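Local coordinates for protein cytochrome P450 (Novosphingobium aromaticivorans, PDB 3OFT) that folds as a cytochrome P450, a mainly helical haem protein that holds an iron protoporphyrin IX in a pocket lined by residues from many parts of the chain, at residues A[43-46]-A[47-50]; A[54-57]-A[58-62]. One frame throughout, in Å; residues are numbered along the deposited sequence.

Interaction 1: residues A[43-46]-A[47-50]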
loop_
_atom_site.group_PDB
_atom_site.type_symbol
_atom_site.label_atom_id
_atom_site.label_comp_id
_atom_site.label_asym_id
_atom_site.label_seq_id
_atom_site.Cartn_x
_atom_site.Cartn_y
_atom_site.Cartn_z
ATOM N N THR A 43 5.646 -24.482 1.645
ATOM C CA THR A 43 5.422 -25.177 2.909
ATOM C C THR A 43 5.525 -24.261 4.138
ATOM O O THR A 43 5.065 -24.644 5.225
ATOM C CB THR A 43 6.412 -26.320 3.079
ATOM O OG1 THR A 43 7.725 -25.802 2.897
ATOM C CG2 THR A 43 6.157 -27.389 2.034
ATOM N N ALA A 44 6.076 -23.045 3.973
ATOM C CA ALA A 44 6.223 -22.127 5.109
ATOM C C ALA A 44 4.865 -21.514 5.419
ATOM O O ALA A 44 3.915 -21.632 4.613
ATOM C CB ALA A 44 7.271 -21.033 4.811
ATOM N N ASN A 45 4.771 -20.904 6.598
ATOM C CA ASN A 45 3.583 -20.163 7.048
ATOM C C ASN A 45 2.291 -20.975 6.931
ATOM O O ASN A 45 1.265 -20.472 6.462
ATOM C CB ASN A 45 3.477 -18.840 6.292
ATOM C CG ASN A 45 4.644 -17.929 6.592
ATOM O OD1 ASN A 45 4.875 -17.553 7.746
ATOM N ND2 ASN A 45 5.438 -17.642 5.581
ATOM N N GLY A 46 2.348 -22.237 7.335
ATOM C CA GLY A 46 1.135 -23.054 7.363
ATOM C C GLY A 46 0.763 -23.750 6.055
ATOM O O GLY A 46 -0.180 -24.556 6.034
ATOM N N GLY A 47 1.482 -23.444 4.972
ATOM C CA GLY A 47 1.205 -24.062 3.679
ATOM C C GLY A 47 0.183 -23.272 2.869
ATOM O O GLY A 47 -0.985 -23.128 3.278
ATOM N N HIS A 48 0.620 -22.773 1.715
ATOM C CA HIS A 48 -0.229 -21.890 0.887
ATOM C C HIS A 48 0.324 -21.754 -0.539
ATOM O O HIS A 48 1.539 -21.889 -0.755
ATOM C CB HIS A 48 -0.382 -20.510 1.567
ATOM C CG HIS A 48 0.856 -19.670 1.527
ATOM N ND1 HIS A 48 1.751 -19.593 2.577
ATOM C CD2 HIS A 48 1.332 -18.851 0.566
ATOM C CE1 HIS A 48 2.735 -18.762 2.252
ATOM N NE2 HIS A 48 2.522 -18.333 1.023
ATOM N N TRP A 49 -0.548 -21.433 -1.489
ATOM C CA TRP A 49 -0.103 -21.151 -2.831
ATOM C C TRP A 49 0.514 -19.770 -2.941
ATOM O O TRP A 49 0.173 -18.851 -2.181
ATOM C CB TRP A 49 -1.250 -21.243 -3.845
ATOM C CG TRP A 49 -1.948 -22.602 -3.958
ATOM C CD1 TRP A 49 -3.125 -22.978 -3.351
ATOM C CD2 TRP A 49 -1.524 -23.721 -4.745
ATOM N NE1 TRP A 49 -3.440 -24.273 -3.719
ATOM C CE2 TRP A 49 -2.470 -24.749 -4.559
ATOM C CE3 TRP A 49 -0.419 -23.961 -5.576
ATOM C CZ2 TRP A 49 -2.377 -25.988 -5.225
ATOM C CZ3 TRP A 49 -0.307 -25.209 -6.216
ATOM C CH2 TRP A 49 -1.282 -26.208 -6.021
ATOM N N ILE A 50 1.417 -19.629 -3.900
ATOM C CA ILE A 50 1.938 -18.312 -4.277
ATOM C C ILE A 50 1.822 -18.173 -5.805
ATOM O O ILE A 50 2.324 -19.042 -6.570
ATOM C CB ILE A 50 3.423 -18.075 -3.878
ATOM C CG1 ILE A 50 3.656 -18.184 -2.368
ATOM C CG2 ILE A 50 3.881 -16.715 -4.429
ATOM C CD1 ILE A 50 5.169 -18.295 -1.917
HETATM O O HOH W 1 -1.202 -20.804 5.357
#
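The carbonyl oxygens of N45 and G47 are joined by one water, which donates to both and lies 2.7 Å from N45 O and 3.1 Å from G47 O. Beside this bridge the backbone closes on itself: G47 N donates to A44 O over 3.1 Å, with an N-H...O angle of 162°. The closure makes a type I' turn from A44 to G47. Its two central residues, N45 and G46, both have positive phi; asparagine tolerates that left-handed region better than most residues with a side chain, and glycine enters it easily. G47 continues with positive phi, and because it has no CB the oxygen of G46 is not crowded. The side-chain amide of N45 is hydrogen-bonded through ND2 to D15, which ties the tip of the turn to the loop that follows strand 11-12. The H48 ring reaches back toward the turn and passes close to N45 CB, with N45 O near the plane of the ring at its edge. That ring is buried, lying against I16 of a loop and against L303 and Y305 of strand 303-307. Backbone bonds pair H48 with S42 and I50 with V40, joining the two antiparallel strands that lead into and out of the turn. The turn thus closes the loop joining strands 39-42 and 48-51 of a beta hairpin in the mixed sheet of the P450 fold.

Interaction 2: residues A[54-57]-A[58-62]. With HEM (protoporphyrin IX containing Fe), chain D.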
loop_
_atom_site.group_PDB
_atom_site.type_symbol
_atom_site.label_atom_id
_atom_site.label_comp_id
_atom_site.label_asym_id
_atom_site.label_seq_id
_atom_site.Cartn_x
_atom_site.Cartn_y
_atom_site.Cartn_z
ATOM N N GLY A 54 3.147 -13.368 -14.005
ATOM C CA GLY A 54 2.261 -12.231 -14.190
ATOM C C GLY A 54 0.829 -12.564 -14.515
ATOM O O GLY A 54 -0.075 -12.005 -13.918
ATOM N N ASP A 55 0.605 -13.429 -15.498
ATOM C CA ASP A 55 -0.772 -13.696 -15.926
ATOM C C ASP A 55 -1.598 -14.402 -14.845
ATOM O O ASP A 55 -2.796 -14.168 -14.742
ATOM C CB ASP A 55 -0.834 -14.526 -17.220
ATOM C CG ASP A 55 -0.111 -15.845 -17.101
ATOM O OD1 ASP A 55 1.088 -15.827 -16.793
ATOM O OD2 ASP A 55 -0.718 -16.916 -17.325
ATOM N N VAL A 56 -0.939 -15.230 -14.029
ATOM C CA VAL A 56 -1.585 -15.943 -12.924
ATOM C C VAL A 56 -1.946 -14.962 -11.810
ATOM O O VAL A 56 -3.069 -14.961 -11.330
ATOM C CB VAL A 56 -0.681 -17.108 -12.400
ATOM C CG1 VAL A 56 -1.372 -17.845 -11.248
ATOM C CG2 VAL A 56 -0.395 -18.096 -13.562
ATOM N N VAL A 57 -0.998 -14.091 -11.438
ATOM C CA VAL A 57 -1.239 -13.038 -10.412
ATOM C C VAL A 57 -2.428 -12.248 -10.824
ATOM O O VAL A 57 -3.397 -12.068 -10.044
ATOM C CB VAL A 57 -0.047 -12.040 -10.279
ATOM C CG1 VAL A 57 -0.400 -10.856 -9.293
ATOM C CG2 VAL A 57 1.175 -12.761 -9.759
ATOM N N ARG A 58 -2.388 -11.769 -12.075
ATOM C CA ARG A 58 -3.463 -10.902 -12.561
ATOM C C ARG A 58 -4.860 -11.604 -12.603
ATOM O O ARG A 58 -5.900 -11.009 -12.216
ATOM C CB ARG A 58 -3.081 -10.318 -13.929
ATOM C CG ARG A 58 -4.082 -9.378 -14.484
ATOM C CD ARG A 58 -4.023 -8.041 -13.785
ATOM N NE ARG A 58 -4.853 -7.064 -14.510
ATOM C CZ ARG A 58 -4.757 -5.742 -14.373
ATOM N NH1 ARG A 58 -3.873 -5.234 -13.538
ATOM N NH2 ARG A 58 -5.567 -4.941 -15.053
ATOM N N GLU A 59 -4.900 -12.845 -13.067
ATOM C CA GLU A 59 -6.161 -13.582 -13.179
ATOM C C GLU A 59 -6.765 -13.926 -11.814
ATOM O O GLU A 59 -7.966 -13.764 -11.584
ATOM C CB GLU A 59 -6.030 -14.832 -14.064
ATOM C CG GLU A 59 -5.362 -16.048 -13.409
ATOM C CD GLU A 59 -5.475 -17.333 -14.230
ATOM O OE1 GLU A 59 -4.751 -18.298 -13.891
ATOM O OE2 GLU A 59 -6.269 -17.368 -15.200
ATOM N N LEU A 60 -5.947 -14.409 -10.898
ATOM C CA LEU A 60 -6.491 -14.819 -9.588
ATOM C C LEU A 60 -6.923 -13.631 -8.722
ATOM O O LEU A 60 -7.903 -13.713 -7.978
ATOM C CB LEU A 60 -5.397 -15.581 -8.863
ATOM C CG LEU A 60 -5.298 -17.103 -9.005
ATOM C CD1 LEU A 60 -6.154 -17.829 -10.056
ATOM C CD2 LEU A 60 -3.863 -17.697 -8.651
ATOM N N TRP A 61 -6.213 -12.507 -8.843
ATOM C CA TRP A 61 -6.527 -11.307 -8.056
ATOM C C TRP A 61 -7.904 -10.783 -8.440
ATOM O O TRP A 61 -8.649 -10.259 -7.598
ATOM C CB TRP A 61 -5.471 -10.235 -8.328
ATOM C CG TRP A 61 -5.323 -9.170 -7.255
ATOM C CD1 TRP A 61 -6.303 -8.433 -6.653
ATOM C CD2 TRP A 61 -4.087 -8.701 -6.734
ATOM N NE1 TRP A 61 -5.728 -7.529 -5.746
ATOM C CE2 TRP A 61 -4.373 -7.685 -5.792
ATOM C CE3 TRP A 61 -2.757 -9.048 -6.967
ATOM C CZ2 TRP A 61 -3.363 -7.015 -5.071
ATOM C CZ3 TRP A 61 -1.745 -8.375 -6.258
ATOM C CH2 TRP A 61 -2.065 -7.369 -5.322
ATOM N N GLY A 62 -8.240 -10.922 -9.718
ATOM C CA GLY A 62 -9.502 -10.419 -10.223
ATOM C C GLY A 62 -10.688 -11.362 -10.022
ATOM O O GLY A 62 -11.840 -10.953 -10.230
HETATM C CHA HEM D . -7.199 -1.613 -1.407
HETATM C CHB HEM D . -2.572 -0.632 -2.562
HETATM C CHC HEM D . -3.088 3.809 -0.742
HETATM C CHD HEM D . -7.235 2.481 1.294
HETATM C C1A HEM D . -5.922 -1.686 -1.933
HETATM C C2A HEM D . -5.419 -2.796 -2.707
HETATM C C3A HEM D . -4.156 -2.556 -3.040
HETATM C C4A HEM D . -3.782 -1.271 -2.447
HETATM C CMA HEM D . -3.255 -3.534 -3.835
HETATM C CAA HEM D . -6.241 -4.048 -3.133
HETATM C CBA HEM D . -6.239 -5.019 -1.973
HETATM C CGA HEM D . -6.926 -6.332 -2.320
HETATM O O1A HEM D . -7.105 -7.174 -1.385
HETATM O O2A HEM D . -7.315 -6.601 -3.500
HETATM C C1B HEM D . -2.293 0.675 -2.184
HETATM C C2B HEM D . -1.075 1.394 -2.457
HETATM C C3B HEM D . -1.241 2.629 -1.945
HETATM C C4B HEM D . -2.558 2.701 -1.345
HETATM C CMB HEM D . 0.133 0.798 -3.204
HETATM C CAB HEM D . -0.303 3.839 -1.884
HETATM C CBB HEM D . 0.962 3.819 -2.343
HETATM C C1C HEM D . -4.242 3.898 -0.021
HETATM C C2C HEM D . -4.775 5.080 0.644
HETATM C C3C HEM D . -5.931 4.672 1.238
HETATM C C4C HEM D . -6.188 3.296 0.881
HETATM C CMC HEM D . -4.080 6.479 0.676
HETATM C CAC HEM D . -6.972 5.462 2.068
HETATM C CBC HEM D . -6.641 6.492 2.839
HETATM C C1D HEM D . -7.618 1.302 0.743
HETATM C C2D HEM D . -8.864 0.620 1.065
HETATM C C3D HEM D . -8.860 -0.620 0.190
HETATM C C4D HEM D . -7.623 -0.618 -0.540
HETATM C CMD HEM D . -9.990 1.103 2.046
HETATM C CAD HEM D . -10.007 -1.671 0.163
HETATM C CBD HEM D . -10.802 -1.393 -1.124
HETATM C CGD HEM D . -11.808 -2.542 -1.248
HETATM O O1D HEM D . -11.667 -3.600 -0.601
HETATM O O2D HEM D . -12.749 -2.447 -2.042
HETATM N NA HEM D . -4.893 -0.750 -1.809
HETATM N NB HEM D . -3.173 1.528 -1.553
HETATM N NC HEM D . -5.149 2.858 0.107
HETATM N ND HEM D . -6.911 0.537 -0.179
HETATM FE FE HEM D . -5.063 1.072 -0.920
HETATM O O HOH W 2 -4.188 0.154 1.106
#
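The indole of W61 receives V57 at its edge: V57 CG1 lies in the ring plane, 3.8 Å from W61 CE3, while the haem carboxylate oxygen O2A lies near the same plane at the pyrrole edge. Both residues belong to helix 54-62, the B helix of the P450 fold, and they stand one turn apart, side by side and pointing the same way. W61 has its CG anti to the backbone N (chi1 -158°), which carries the indole off the helix toward the haem. A second pair one turn apart, V56 and L60, lies alongside, with V56 CG1 3.6 Å from L60 CD2. Branched aliphatic groups suit this buried side, where L60 packs on V304, L306, V291 and A293. Four successive i to i+4 backbone bonds hold the turns together; L60 N to V56 O is 3.0 Å long and almost straight at 170°. The guanidinium of R58 is held by T336 through NH1 and by the carbonyl oxygen of I333 through NH2. E59 lies on the exposed side, where its first torsion (chi1 78°) folds CG back over the helix backbone, to 3.3 Å from V56 O. A large aromatic donor suits position 61, since it packs against V283, L306 and V340 and still reaches a propionate. W61 NE1 donates to haem O2A at 2.9 Å, and W61 CZ2 lies 3.7 Å from the haem methyl carbon CMA.

Overall arrangement
Followed from the N terminus, the chain runs up strand 39-42, reverses through the turn of interaction 1, returns along strand 48-51 and enters helix 54-62, which holds interaction 2. The two contacts stand in series: the first closes its short loop before the second opens, so they neither nest nor cross. Their centres are 18 Å apart, and their segments touch each other nowhere apart from adjoining along the chain, though both lean on strand 303-307. Interaction 1 lies near the surface and joins neighbouring antiparallel strands of the mixed sheet, whereas interaction 2 is largely buried, packs its helix against strands 282-287 and 303-307, and thereby links that sheet to the haem pocket.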